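Local coordinates for gala protein type 1, 3 or 4 (Legionella pneumophila subsp. pneumophila, PDB 4XA9) that is a leucine-rich-repeat protein that may bind small GTPases and stimulate their GTP hydrolysis, at residues 48-53 with 70-75. Sequence-based numbering, arbitrary orientation.
Sequences LDLSHN and SSLNIS
D49 and N73 sit side by side on neighbouring parallel strands, pointing the same way, with carboxylate and amide planes only 4° apart. Both hold CG anti to the backbone N, which sends each flat group forward, toward the turn that follows its strand. There each closes an Asx turn. D49 OD1 takes S51 N on its anti side, 30° out of the carboxylate plane, and S51 OG on its syn lone pair at 2.7 Å. N73 OD1 has the same two donors in S75, with N nearly along the C=O axis and OG in the carbonyl plane at 2.8 Å. Across the gap D49 OD1 lies 3.5 Å from N73 ND2, but the angle is too poor for a hydrogen bond, so the two plates simply pack. Next to them CB of S51 rests 3.4 Å from OG of S75.

The opposite face of the sheet is apolar. L48 and L72 run alongside each other, CD2 of L48 touching CD1 of L72 at 3.9 Å, and L50 adds a looser contact to the same CD1. Four backbone bonds join the segments: L48 N to S71 O, N73 N to L48 O, L50 N to N73 O (short, 2.6 Å) and, past the strands, H52 N to S75 O. The pairing therefore carries on into the turns.

This is the stacking of successive leucine-rich repeats, with the leucines turned into the core and the same Asx turn in both coils. N53 ND2 bonds L50 O, which N77 ND2 also reaches from the next coil. Strands 47-49 and 71-73 are joined through helix 57-63, whose F63 packs on both L48 and L72, while strands 19-21 and 95-97 flank the pair in the sheet.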
ATOM      1  N   LEU A  48      -9.176  13.246  13.264  1.00 17.28           N
ATOM      2  CA  LEU A  48      -8.692  14.132  12.213  1.00 16.11           C
ATOM      3  C   LEU A  48      -7.851  13.406  11.170  1.00 14.97           C
ATOM      4  O   LEU A  48      -6.947  12.654  11.519  1.00 13.24           O
ATOM      5  CB  LEU A  48      -7.874  15.252  12.847  1.00 14.70           C
ATOM      6  CG  LEU A  48      -7.191  16.258  11.926  1.00 18.64           C
ATOM      7  CD1 LEU A  48      -8.232  17.091  11.197  1.00 15.48           C
ATOM      8  CD2 LEU A  48      -6.256  17.148  12.735  1.00 16.95           C
ATOM      9  N   ASP A  49      -8.146  13.641   9.894  1.00 13.75           N
ATOM     10  CA  ASP A  49      -7.350  13.082   8.805  1.00 16.80           C
ATOM     11  C   ASP A  49      -6.625  14.189   8.018  1.00 17.50           C
ATOM     12  O   ASP A  49      -7.242  14.957   7.279  1.00 17.93           O
ATOM     13  CB  ASP A  49      -8.246  12.237   7.893  1.00 15.32           C
ATOM     14  CG  ASP A  49      -7.500  11.628   6.710  1.00 22.89           C
ATOM     15  OD1 ASP A  49      -6.252  11.726   6.638  1.00 23.50           O
ATOM     16  OD2 ASP A  49      -8.179  11.005   5.865  1.00 25.28           O
ATOM     17  N   LEU A  50      -5.310  14.255   8.199  1.00 17.56           N
ATOM     18  CA  LEU A  50      -4.467  15.219   7.494  1.00 16.08           C
ATOM     19  C   LEU A  50      -3.561  14.534   6.477  1.00 14.99           C
ATOM     20  O   LEU A  50      -2.543  15.091   6.073  1.00 14.67           O
ATOM     21  CB  LEU A  50      -3.605  16.009   8.478  1.00 16.39           C
ATOM     22  CG  LEU A  50      -4.322  16.886   9.496  1.00 21.53           C
ATOM     23  CD1 LEU A  50      -3.308  17.589  10.385  1.00 24.76           C
ATOM     24  CD2 LEU A  50      -5.206  17.899   8.791  1.00 24.44           C
ATOM     25  N   SER A  51      -3.928  13.325   6.068  1.00 12.66           N
ATOM     26  CA  SER A  51      -3.040  12.508   5.242  1.00 17.66           C
ATOM     27  C   SER A  51      -2.845  13.091   3.849  1.00 19.24           C
ATOM     28  O   SER A  51      -3.690  13.829   3.364  1.00 19.59           O
ATOM     29  CB  SER A  51      -3.574  11.080   5.132  1.00 13.20           C
ATOM     30  OG  SER A  51      -4.822  11.061   4.460  1.00 17.92           O
ATOM     31  N   HIS A  52      -1.719  12.765   3.222  1.00 11.85           N
ATOM     32  CA  HIS A  52      -1.438  13.180   1.851  1.00 15.24           C
ATOM     33  C   HIS A  52      -1.422  14.708   1.710  1.00 17.84           C
ATOM     34  O   HIS A  52      -2.164  15.287   0.919  1.00 18.89           O
ATOM     35  CB  HIS A  52      -2.453  12.567   0.881  1.00 15.19           C
ATOM     36  CG  HIS A  52      -2.453  11.065   0.867  1.00 18.26           C
ATOM     37  ND1 HIS A  52      -1.543  10.327   0.140  1.00 17.52           N
ATOM     38  CD2 HIS A  52      -3.272  10.165   1.465  1.00 19.93           C
ATOM     39  CE1 HIS A  52      -1.792   9.039   0.302  1.00 18.29           C
ATOM     40  NE2 HIS A  52      -2.839   8.914   1.097  1.00 16.01           N
ATOM     41  N   ASN A  53      -0.568  15.349   2.496  1.00 16.31           N
ATOM     42  CA  ASN A  53      -0.359  16.782   2.395  1.00 16.28           C
ATOM     43  C   ASN A  53       1.134  17.060   2.448  1.00 20.01           C
ATOM     44  O   ASN A  53       1.933  16.148   2.215  1.00 23.45           O
ATOM     45  CB  ASN A  53      -1.121  17.513   3.498  1.00 15.12           C
ATOM     46  CG  ASN A  53      -2.601  17.618   3.198  1.00 16.38           C
ATOM     47  OD1 ASN A  53      -2.991  18.171   2.170  1.00 15.40           O
ATOM     48  ND2 ASN A  53      -3.434  17.071   4.081  1.00 15.18           N
ATOM     49  N   SER A  70      -7.893  12.914  19.393  1.00 15.58           N
ATOM     50  CA  SER A  70      -7.292  11.719  19.991  1.00 16.30           C
ATOM     51  C   SER A  70      -6.946  10.688  18.937  1.00 17.32           C
ATOM     52  O   SER A  70      -6.207   9.737  19.194  1.00 14.37           O
ATOM     53  CB  SER A  70      -8.236  11.091  21.012  1.00 18.69           C
ATOM     54  OG  SER A  70      -9.343  10.504  20.356  1.00 20.92           O
ATOM     55  N   SER A  71      -7.508  10.870  17.750  1.00 16.19           N
ATOM     56  CA  SER A  71      -7.220   9.993  16.630  1.00 17.09           C
ATOM     57  C   SER A  71      -6.724  10.841  15.476  1.00 17.32           C
ATOM     58  O   SER A  71      -7.467  11.668  14.946  1.00 15.42           O
ATOM     59  CB  SER A  71      -8.462   9.193  16.224  1.00 16.64           C
ATOM     60  OG  SER A  71      -8.167   8.328  15.147  1.00 19.24           O
ATOM     61  N   LEU A  72      -5.461  10.648  15.112  1.00 12.57           N
ATOM     62  CA  LEU A  72      -4.829  11.489  14.108  1.00 14.73           C
ATOM     63  C   LEU A  72      -4.225  10.656  12.990  1.00 14.59           C
ATOM     64  O   LEU A  72      -3.392   9.779  13.229  1.00 15.68           O
ATOM     65  CB  LEU A  72      -3.739  12.370  14.741  1.00 14.34           C
ATOM     66  CG  LEU A  72      -2.898  13.129  13.704  1.00 18.40           C
ATOM     67  CD1 LEU A  72      -3.745  14.180  12.982  1.00 18.09           C
ATOM     68  CD2 LEU A  72      -1.651  13.761  14.321  1.00 18.17           C
ATOM     69  N   ASN A  73      -4.667  10.924  11.767  1.00 14.02           N
ATOM     70  CA  ASN A  73      -4.029  10.380  10.574  1.00 16.14           C
ATOM     71  C   ASN A  73      -3.223  11.477   9.896  1.00 17.85           C
ATOM     72  O   ASN A  73      -3.793  12.384   9.287  1.00 17.73           O
ATOM     73  CB  ASN A  73      -5.067   9.809   9.600  1.00 15.69           C
ATOM     74  CG  ASN A  73      -4.437   9.168   8.359  1.00 18.29           C
ATOM     75  OD1 ASN A  73      -3.232   9.276   8.113  1.00 20.09           O
ATOM     76  ND2 ASN A  73      -5.265   8.509   7.563  1.00 15.83           N
ATOM     77  N   ILE A  74      -1.901  11.398  10.001  1.00 14.97           N
ATOM     78  CA  ILE A  74      -1.052  12.362   9.318  1.00 15.74           C
ATOM     79  C   ILE A  74      -0.070  11.622   8.402  1.00 14.85           C
ATOM     80  O   ILE A  74       1.044  12.080   8.138  1.00 16.37           O
ATOM     81  CB  ILE A  74      -0.321  13.285  10.341  1.00 17.89           C
ATOM     82  CG1 ILE A  74       0.212  14.549   9.646  1.00 18.05           C
ATOM     83  CG2 ILE A  74       0.741  12.516  11.137  1.00 15.39           C
ATOM     84  CD1 ILE A  74       0.700  15.625  10.599  1.00 17.47           C
ATOM     85  N   SER A  75      -0.514  10.480   7.885  1.00 14.66           N
ATOM     86  CA  SER A  75       0.304   9.704   6.960  1.00 14.96           C
ATOM     87  C   SER A  75       0.537  10.475   5.662  1.00 15.51           C
ATOM     88  O   SER A  75      -0.192  11.405   5.351  1.00 15.42           O
ATOM     89  CB  SER A  75      -0.338   8.340   6.661  1.00 13.22           C
ATOM     90  OG  SER A  75      -1.596   8.465   6.014  1.00 13.91           O
TER